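Local coordinates for lantibiotic dehydratase (Microbispora corallina, PDB 5EHK), which probably dehydrates serine and threonine residues of the NAI-107 lantibiotic precursor peptide, using glutamyl-tRNA as the source of the activating glutamate, at residues R404-Y409 against A649-E654. Sequence-based numbering, arbitrary orientation.
Sequences RALRRY and ARLLFE
Within the N-terminal lantibiotic dehydratase region, the turn leading into helix 407-417 packs against helix 647-656, whose Leu652 rests on strands 591-595 and 620-624. Leu406, at the N-cap position, and Ala405, in the short 3-10 turn before it, both point their CB atoms at the partner helix: Ala405 meets an intrahelical salt bridge, Leu406 the Glu654 chain and Leu651.

Both Ala405 and Leu406 touch Glu654. Its CG stands anti to the carbonyl carbon (chi1 -59°), and the chain then runs extended, crossing Leu406 obliquely. At the root, Glu654 CB lies against Leu406 CD1 at 3.7 Å. Glu654 CD lies 4.1 Å from Ala405 CB. At the tip the two carboxylate oxygens take separate roles. Glu654 OE1 comes within 3.4 Å of Leu406 CD2, a methyl contact with a polar atom whose hydrogen bond is made elsewhere, to Tyr441 OH. Glu654 OE2 turns to Arg650, one helical turn earlier, and accepts a bond of 2.7 Å from Arg650 NH2 and a weak one of 3.0 Å from Arg650 NE. The oxygen sits in the guanidinium plane, whereas Arg650 NH2 meets it from above the carboxylate plane, 27° out of it. With both oxygens engaged, the rotation of this buried carboxylate is probably fixed, and the adjacent positive charge would be expected to keep it ionised.

Arg650 reaches this position with CG anti to its backbone N and an extended chain to NE; Tyr441 adds a cation-pi contact, and also touches Leu406. Deeper in the interface, Leu406 CD2 approaches Leu651 CD1 at 4.0 Å, the two leucines crossing obliquely. At the partly exposed border, the Ala405 methyl meets the salt bridge itself, with CB 3.6 Å from Arg650 NH2 and 3.8 Å from Glu654 OE2.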
loop_
_atom_site.group_PDB
_atom_site.type_symbol
_atom_site.label_atom_id
_atom_site.label_comp_id
_atom_site.label_asym_id
_atom_site.label_seq_id
_atom_site.Cartn_x
_atom_site.Cartn_y
_atom_site.Cartn_z
ATOM N N ARG A 404 -8.705 0.201 14.591
ATOM C CA ARG A 404 -8.041 -0.146 13.349
ATOM C C ARG A 404 -6.524 -0.171 13.550
ATOM O O ARG A 404 -5.835 -0.958 12.923
ATOM C CB ARG A 404 -8.415 0.841 12.245
ATOM C CG ARG A 404 -7.964 0.374 10.888
ATOM C CD ARG A 404 -8.272 1.361 9.788
ATOM N NE ARG A 404 -7.742 0.909 8.498
ATOM C CZ ARG A 404 -6.545 1.252 8.021
ATOM N NH1 ARG A 404 -5.733 2.030 8.730
ATOM N NH2 ARG A 404 -6.151 0.810 6.836
ATOM N N ALA A 405 -6.010 0.683 14.425
ATOM C CA ALA A 405 -4.578 0.712 14.739
ATOM C C ALA A 405 -3.915 -0.577 15.278
ATOM O O ALA A 405 -2.699 -0.622 15.420
ATOM C CB ALA A 405 -4.275 1.861 15.687
ATOM N N LEU A 406 -4.686 -1.601 15.620
ATOM C CA LEU A 406 -4.095 -2.794 16.188
ATOM C C LEU A 406 -4.475 -3.975 15.369
ATOM O O LEU A 406 -4.317 -5.102 15.825
ATOM C CB LEU A 406 -4.557 -3.054 17.624
ATOM C CG LEU A 406 -4.221 -2.152 18.809
ATOM C CD1 LEU A 406 -4.699 -2.808 20.122
ATOM C CD2 LEU A 406 -2.724 -1.798 18.873
ATOM N N ARG A 407 -5.021 -3.758 14.182
ATOM C CA ARG A 407 -5.420 -4.920 13.385
ATOM C C ARG A 407 -4.221 -5.653 12.754
ATOM O O ARG A 407 -4.100 -6.879 12.853
ATOM C CB ARG A 407 -6.484 -4.547 12.361
ATOM C CG ARG A 407 -7.738 -3.975 12.979
ATOM C CD ARG A 407 -8.770 -5.035 13.367
ATOM N NE ARG A 407 -8.296 -6.079 14.272
ATOM C CZ ARG A 407 -7.980 -5.906 15.564
ATOM N NH1 ARG A 407 -8.013 -4.699 16.130
ATOM N NH2 ARG A 407 -7.590 -6.953 16.295
ATOM N N ARG A 408 -3.311 -4.902 12.142
ATOM C CA ARG A 408 -2.100 -5.513 11.608
ATOM C C ARG A 408 -1.186 -6.024 12.734
ATOM O O ARG A 408 -0.516 -7.037 12.581
ATOM C CB ARG A 408 -1.356 -4.554 10.672
ATOM C CG ARG A 408 -2.132 -4.177 9.393
ATOM C CD ARG A 408 -1.422 -3.028 8.648
ATOM N NE ARG A 408 -0.099 -3.491 8.221
ATOM C CZ ARG A 408 0.113 -4.252 7.149
ATOM N NH1 ARG A 408 -0.904 -4.576 6.355
ATOM N NH2 ARG A 408 1.336 -4.669 6.861
ATOM N N TYR A 409 -1.154 -5.316 13.860
ATOM C CA TYR A 409 -0.373 -5.735 15.024
ATOM C C TYR A 409 -0.830 -7.104 15.550
ATOM O O TYR A 409 -0.028 -7.989 15.827
ATOM C CB TYR A 409 -0.546 -4.697 16.111
ATOM C CG TYR A 409 0.557 -4.634 17.135
ATOM C CD1 TYR A 409 1.805 -4.162 16.798
ATOM C CD2 TYR A 409 0.327 -4.995 18.445
ATOM C CE1 TYR A 409 2.807 -4.072 17.734
ATOM C CE2 TYR A 409 1.302 -4.894 19.387
ATOM C CZ TYR A 409 2.554 -4.440 19.033
ATOM O OH TYR A 409 3.563 -4.358 19.976
ATOM N N ALA A 649 0.971 3.200 27.630
ATOM C CA ALA A 649 -0.298 3.776 28.028
ATOM C C ALA A 649 -1.264 3.674 26.871
ATOM O O ALA A 649 -2.411 3.257 27.042
ATOM C CB ALA A 649 -0.118 5.242 28.433
ATOM N N ARG A 650 -0.805 4.077 25.688
ATOM C CA ARG A 650 -1.669 4.023 24.523
ATOM C C ARG A 650 -2.047 2.575 24.168
ATOM O O ARG A 650 -3.165 2.313 23.705
ATOM C CB ARG A 650 -1.054 4.738 23.327
ATOM C CG ARG A 650 -1.897 4.513 22.075
ATOM C CD ARG A 650 -1.428 5.230 20.846
ATOM N NE ARG A 650 -2.273 4.809 19.749
ATOM C CZ ARG A 650 -2.066 5.074 18.473
ATOM N NH1 ARG A 650 -1.006 5.762 18.084
ATOM N NH2 ARG A 650 -2.923 4.601 17.594
ATOM N N LEU A 651 -1.135 1.631 24.397
ATOM C CA LEU A 651 -1.437 0.240 24.093
ATOM C C LEU A 651 -2.521 -0.248 25.060
ATOM O O LEU A 651 -3.452 -0.960 24.650
ATOM C CB LEU A 651 -0.175 -0.656 24.137
ATOM C CG LEU A 651 -0.371 -2.132 23.746
ATOM C CD1 LEU A 651 -0.907 -2.260 22.354
ATOM C CD2 LEU A 651 0.884 -2.970 23.843
ATOM N N LEU A 652 -2.413 0.166 26.327
ATOM C CA LEU A 652 -3.394 -0.216 27.327
ATOM C C LEU A 652 -4.752 0.314 26.919
ATOM O O LEU A 652 -5.766 -0.398 26.961
ATOM C CB LEU A 652 -3.008 0.291 28.707
ATOM C CG LEU A 652 -1.787 -0.377 29.345
ATOM C CD1 LEU A 652 -1.301 0.438 30.537
ATOM C CD2 LEU A 652 -2.065 -1.869 29.720
ATOM N N PHE A 653 -4.776 1.574 26.515
ATOM C CA PHE A 653 -6.024 2.153 26.079
ATOM C C PHE A 653 -6.631 1.355 24.931
ATOM O O PHE A 653 -7.776 0.950 25.005
ATOM C CB PHE A 653 -5.837 3.605 25.683
ATOM C CG PHE A 653 -6.941 4.133 24.843
ATOM C CD1 PHE A 653 -8.195 4.354 25.402
ATOM C CD2 PHE A 653 -6.736 4.417 23.498
ATOM C CE1 PHE A 653 -9.235 4.853 24.628
ATOM C CE2 PHE A 653 -7.762 4.908 22.710
ATOM C CZ PHE A 653 -9.020 5.139 23.279
ATOM N N GLU A 654 -5.859 1.068 23.896
ATOM C CA GLU A 654 -6.451 0.433 22.713
ATOM C C GLU A 654 -6.834 -1.020 22.978
ATOM O O GLU A 654 -7.820 -1.489 22.458
ATOM C CB GLU A 654 -5.551 0.586 21.463
ATOM C CG GLU A 654 -5.284 2.073 21.111
ATOM C CD GLU A 654 -4.605 2.288 19.752
ATOM O OE1 GLU A 654 -3.870 1.373 19.304
ATOM O OE2 GLU A 654 -4.798 3.375 19.137
#